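Long-range contact in acetyltransferase (Sinorhizobium meliloti, PDB 4JXR), which probably transfers an acetyl group from acetyl-CoA to an acceptor, possibly phosphinothricin, as a GNAT-superfamily enzyme: residues Gly64-Arg76 with Leu84-Arg96. Sequence-based numbering, arbitrary orientation.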
# COMPACT_ATOMS: atom_id res chain seq x y z
N GLY A 64 -29.01 18.99 6.05
CA GLY A 64 -28.90 17.57 5.75
C GLY A 64 -28.12 17.21 4.50
O GLY A 64 -28.06 16.04 4.14
N ALA A 65 -27.54 18.18 3.79
CA ALA A 65 -26.75 17.88 2.60
C ALA A 65 -25.37 17.34 3.02
O ALA A 65 -24.77 17.81 3.98
CB ALA A 65 -26.51 19.12 1.75
N VAL A 66 -24.87 16.38 2.24
CA VAL A 66 -23.53 15.82 2.50
C VAL A 66 -22.48 16.81 2.11
O VAL A 66 -22.43 17.25 0.96
CB VAL A 66 -23.38 14.53 1.69
CG1 VAL A 66 -21.95 14.04 1.72
CG2 VAL A 66 -24.34 13.46 2.22
N ILE A 67 -21.59 17.14 3.05
CA ILE A 67 -20.50 18.09 2.83
C ILE A 67 -19.11 17.50 3.06
O ILE A 67 -18.13 18.16 2.85
CB ILE A 67 -20.71 19.38 3.65
CG1 ILE A 67 -20.79 19.08 5.13
CG2 ILE A 67 -21.98 20.11 3.14
CD1 ILE A 67 -20.80 20.28 6.02
N GLY A 68 -19.05 16.24 3.48
CA GLY A 68 -17.80 15.54 3.63
C GLY A 68 -18.09 14.08 3.84
O GLY A 68 -19.21 13.71 4.14
N TYR A 69 -17.04 13.24 3.72
CA TYR A 69 -17.23 11.81 3.98
C TYR A 69 -15.90 11.23 4.43
O TYR A 69 -14.84 11.83 4.25
CB TYR A 69 -17.80 11.08 2.76
CG TYR A 69 -16.84 10.91 1.61
CD1 TYR A 69 -16.70 11.90 0.62
CD2 TYR A 69 -16.08 9.79 1.46
CE1 TYR A 69 -15.84 11.75 -0.41
CE2 TYR A 69 -15.21 9.64 0.43
CZ TYR A 69 -15.08 10.61 -0.53
OH TYR A 69 -14.22 10.51 -1.59
N ALA A 70 -15.99 10.04 5.00
CA ALA A 70 -14.79 9.35 5.46
C ALA A 70 -15.08 7.87 5.53
O ALA A 70 -16.21 7.46 5.77
CB ALA A 70 -14.37 9.84 6.82
N TYR A 71 -14.03 7.08 5.38
CA TYR A 71 -14.17 5.65 5.57
C TYR A 71 -12.88 5.06 6.04
O TYR A 71 -11.81 5.65 5.88
CB TYR A 71 -14.67 4.93 4.29
CG TYR A 71 -13.78 5.09 3.10
CD1 TYR A 71 -12.67 4.27 2.89
CD2 TYR A 71 -14.07 5.99 2.10
CE1 TYR A 71 -11.86 4.44 1.79
CE2 TYR A 71 -13.26 6.13 0.99
CZ TYR A 71 -12.16 5.35 0.84
OH TYR A 71 -11.39 5.48 -0.28
N ALA A 72 -12.97 3.88 6.63
CA ALA A 72 -11.83 3.03 6.86
C ALA A 72 -11.85 1.91 5.86
O ALA A 72 -12.92 1.47 5.41
CB ALA A 72 -11.85 2.46 8.28
N SER A 73 -10.69 1.43 5.48
CA SER A 73 -10.59 0.27 4.63
C SER A 73 -9.24 -0.39 4.88
O SER A 73 -8.47 0.02 5.75
CB SER A 73 -10.74 0.67 3.18
OG SER A 73 -10.89 -0.51 2.38
N ALA A 74 -8.94 -1.46 4.14
CA ALA A 74 -7.64 -2.10 4.30
C ALA A 74 -6.53 -1.18 3.86
O ALA A 74 -6.65 -0.45 2.87
CB ALA A 74 -7.57 -3.35 3.47
N PHE A 75 -5.38 -1.28 4.53
CA PHE A 75 -4.14 -0.76 3.98
C PHE A 75 -3.74 -1.62 2.76
O PHE A 75 -3.49 -1.10 1.68
CB PHE A 75 -3.07 -0.85 5.08
CG PHE A 75 -1.69 -0.56 4.56
CD1 PHE A 75 -1.34 0.68 4.13
CD2 PHE A 75 -0.72 -1.53 4.51
CE1 PHE A 75 -0.08 0.95 3.61
CE2 PHE A 75 0.54 -1.29 4.00
CZ PHE A 75 0.86 -0.05 3.52
N ARG A 76 -3.69 -2.92 2.95
CA ARG A 76 -3.57 -3.94 1.93
C ARG A 76 -4.44 -5.11 2.37
O ARG A 76 -4.51 -5.41 3.53
CB ARG A 76 -2.12 -4.42 1.73
CG ARG A 76 -1.22 -3.39 1.14
CD ARG A 76 0.26 -3.75 0.90
NE ARG A 76 0.85 -2.76 -0.00
CZ ARG A 76 2.10 -2.80 -0.48
NH1 ARG A 76 2.97 -3.68 -0.03
NH2 ARG A 76 2.47 -1.93 -1.37
N LEU A 84 -5.36 -4.20 10.71
CA LEU A 84 -4.92 -2.84 10.34
C LEU A 84 -5.94 -2.23 9.40
O LEU A 84 -6.35 -2.84 8.41
CB LEU A 84 -3.58 -2.95 9.63
CG LEU A 84 -3.03 -1.65 9.01
CD1 LEU A 84 -2.76 -0.60 10.03
CD2 LEU A 84 -1.80 -1.95 8.19
N VAL A 85 -6.33 -1.00 9.69
CA VAL A 85 -7.18 -0.21 8.83
C VAL A 85 -6.46 1.10 8.47
O VAL A 85 -5.56 1.56 9.18
CB VAL A 85 -8.54 0.11 9.46
CG1 VAL A 85 -9.47 -1.06 9.33
CG2 VAL A 85 -8.41 0.56 10.91
N GLU A 86 -6.86 1.66 7.35
CA GLU A 86 -6.38 2.93 6.86
C GLU A 86 -7.55 3.87 6.76
O GLU A 86 -8.61 3.49 6.23
CB GLU A 86 -5.76 2.75 5.49
CG GLU A 86 -5.30 4.03 4.84
CD GLU A 86 -4.52 3.82 3.57
OE1 GLU A 86 -4.07 2.72 3.29
OE2 GLU A 86 -4.34 4.82 2.81
N ASP A 87 -7.41 5.13 7.17
CA ASP A 87 -8.48 6.10 7.06
C ASP A 87 -8.36 6.95 5.82
O ASP A 87 -7.24 7.31 5.42
CB ASP A 87 -8.53 7.06 8.29
CG ASP A 87 -7.36 7.94 8.46
OD1 ASP A 87 -6.30 7.44 8.98
OD2 ASP A 87 -7.49 9.16 8.18
N SER A 88 -9.50 7.33 5.28
CA SER A 88 -9.63 8.27 4.17
C SER A 88 -10.68 9.28 4.54
O SER A 88 -11.76 8.93 5.00
CB SER A 88 -10.08 7.55 2.92
OG SER A 88 -9.08 6.64 2.45
N ILE A 89 -10.39 10.57 4.39
CA ILE A 89 -11.27 11.67 4.76
C ILE A 89 -11.27 12.69 3.66
O ILE A 89 -10.21 13.15 3.25
CB ILE A 89 -10.80 12.34 6.05
CG1 ILE A 89 -10.63 11.36 7.19
CG2 ILE A 89 -11.76 13.47 6.44
CD1 ILE A 89 -9.94 12.00 8.34
N TYR A 90 -12.45 13.12 3.21
CA TYR A 90 -12.59 14.14 2.16
C TYR A 90 -13.66 15.13 2.56
O TYR A 90 -14.80 14.78 2.75
CB TYR A 90 -12.93 13.51 0.81
CG TYR A 90 -11.79 12.65 0.31
CD1 TYR A 90 -10.77 13.21 -0.41
CD2 TYR A 90 -11.73 11.30 0.55
CE1 TYR A 90 -9.69 12.46 -0.81
CE2 TYR A 90 -10.62 10.54 0.14
CZ TYR A 90 -9.61 11.15 -0.51
OH TYR A 90 -8.53 10.40 -0.92
N LEU A 91 -13.28 16.39 2.66
CA LEU A 91 -14.18 17.49 2.97
C LEU A 91 -14.35 18.37 1.76
O LEU A 91 -13.38 18.75 1.12
CB LEU A 91 -13.55 18.35 4.06
CG LEU A 91 -13.35 17.69 5.38
CD1 LEU A 91 -12.67 18.62 6.37
CD2 LEU A 91 -14.63 17.15 5.94
N SER A 92 -15.57 18.78 1.48
CA SER A 92 -15.82 19.85 0.51
C SER A 92 -15.18 21.12 1.03
O SER A 92 -15.00 21.32 2.25
CB SER A 92 -17.29 20.05 0.32
OG SER A 92 -17.92 20.54 1.44
N PRO A 93 -14.83 22.05 0.11
CA PRO A 93 -14.21 23.30 0.57
C PRO A 93 -14.99 23.99 1.66
O PRO A 93 -14.37 24.49 2.62
CB PRO A 93 -14.15 24.12 -0.71
CG PRO A 93 -13.90 23.07 -1.77
CD PRO A 93 -14.82 21.94 -1.35
N GLU A 94 -16.32 23.98 1.58
CA GLU A 94 -17.15 24.70 2.53
C GLU A 94 -17.21 24.06 3.90
O GLU A 94 -17.61 24.71 4.86
CB GLU A 94 -18.59 24.83 1.99
CG GLU A 94 -19.36 23.51 2.01
CD GLU A 94 -20.87 23.68 2.11
OE1 GLU A 94 -21.55 23.66 1.06
OE2 GLU A 94 -21.38 23.83 3.25
N ALA A 95 -16.76 22.79 3.98
CA ALA A 95 -16.75 22.06 5.22
C ALA A 95 -15.44 22.22 5.99
O ALA A 95 -15.30 21.63 7.05
CB ALA A 95 -16.98 20.56 4.97
N ARG A 96 -14.44 22.89 5.43
CA ARG A 96 -13.13 22.97 6.06
C ARG A 96 -13.13 24.05 7.13
O ARG A 96 -13.88 25.04 7.02
CB ARG A 96 -12.07 23.17 4.98
CG ARG A 96 -11.97 22.00 4.00
CD ARG A 96 -11.08 22.15 2.78
NE ARG A 96 -11.44 21.12 1.76
CZ ARG A 96 -11.12 21.19 0.46
NH1 ARG A 96 -10.40 22.21 -0.01
NH2 ARG A 96 -11.50 20.28 -0.39
O HOH W 1 -8.69 7.64 -0.49
O HOH W 2 -5.07 -3.67 6.03
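Tyr69 and Tyr90 lie side by side on the face of the hairpin that meets helix 14-27. Tyr69 CB points to that face. CG sits between the backbone N and the carbonyl carbon (chi1 72°), which leans the ring over the neighbouring strand. CD1 passes Tyr90 CB, and CE1 comes within 3.6 Å of Tyr90 CB. CE2 and CZ near Tyr90 CD2, and OH ends 3.4 Å from Tyr90 CD2. The rings are nearly parallel, with planes at 28°, but slide apart and barely overlap. Further along, Ser88 CB lies over one face of the Tyr71 ring, a CH-pi contact 3.9 Å from its centroid. A water bound to Tyr90 OH also reaches Tyr71 OH weakly.

Beneath, strands 66-74 and 84-91 pair antiparallel. Tyr69-Tyr90, Tyr71-Ser88 and Ser73-Glu86 are hydrogen-bonded pairs, each with two backbone bonds. Just past strand 84-91, Ser92 gives Ile67 O its N-H (N to O 3.0 Å), tilted from the carbonyl plane, and its hydroxyl (OG to O 2.8 Å), in that plane at a lone pair. Ile67 and Gly68 form a classic beta bulge opposite Ala59 of strand 56-60. Glu86 OE1 meets the Phe75 ring edge and salt-bridges Arg76 of the second subunit.

Ile89 and Leu91, on the opposite face, are acetyl-CoA-binding residues, though this chain lacks the cofactor. Backbone bonds thus fix the register; the tyrosines add van der Waals contact.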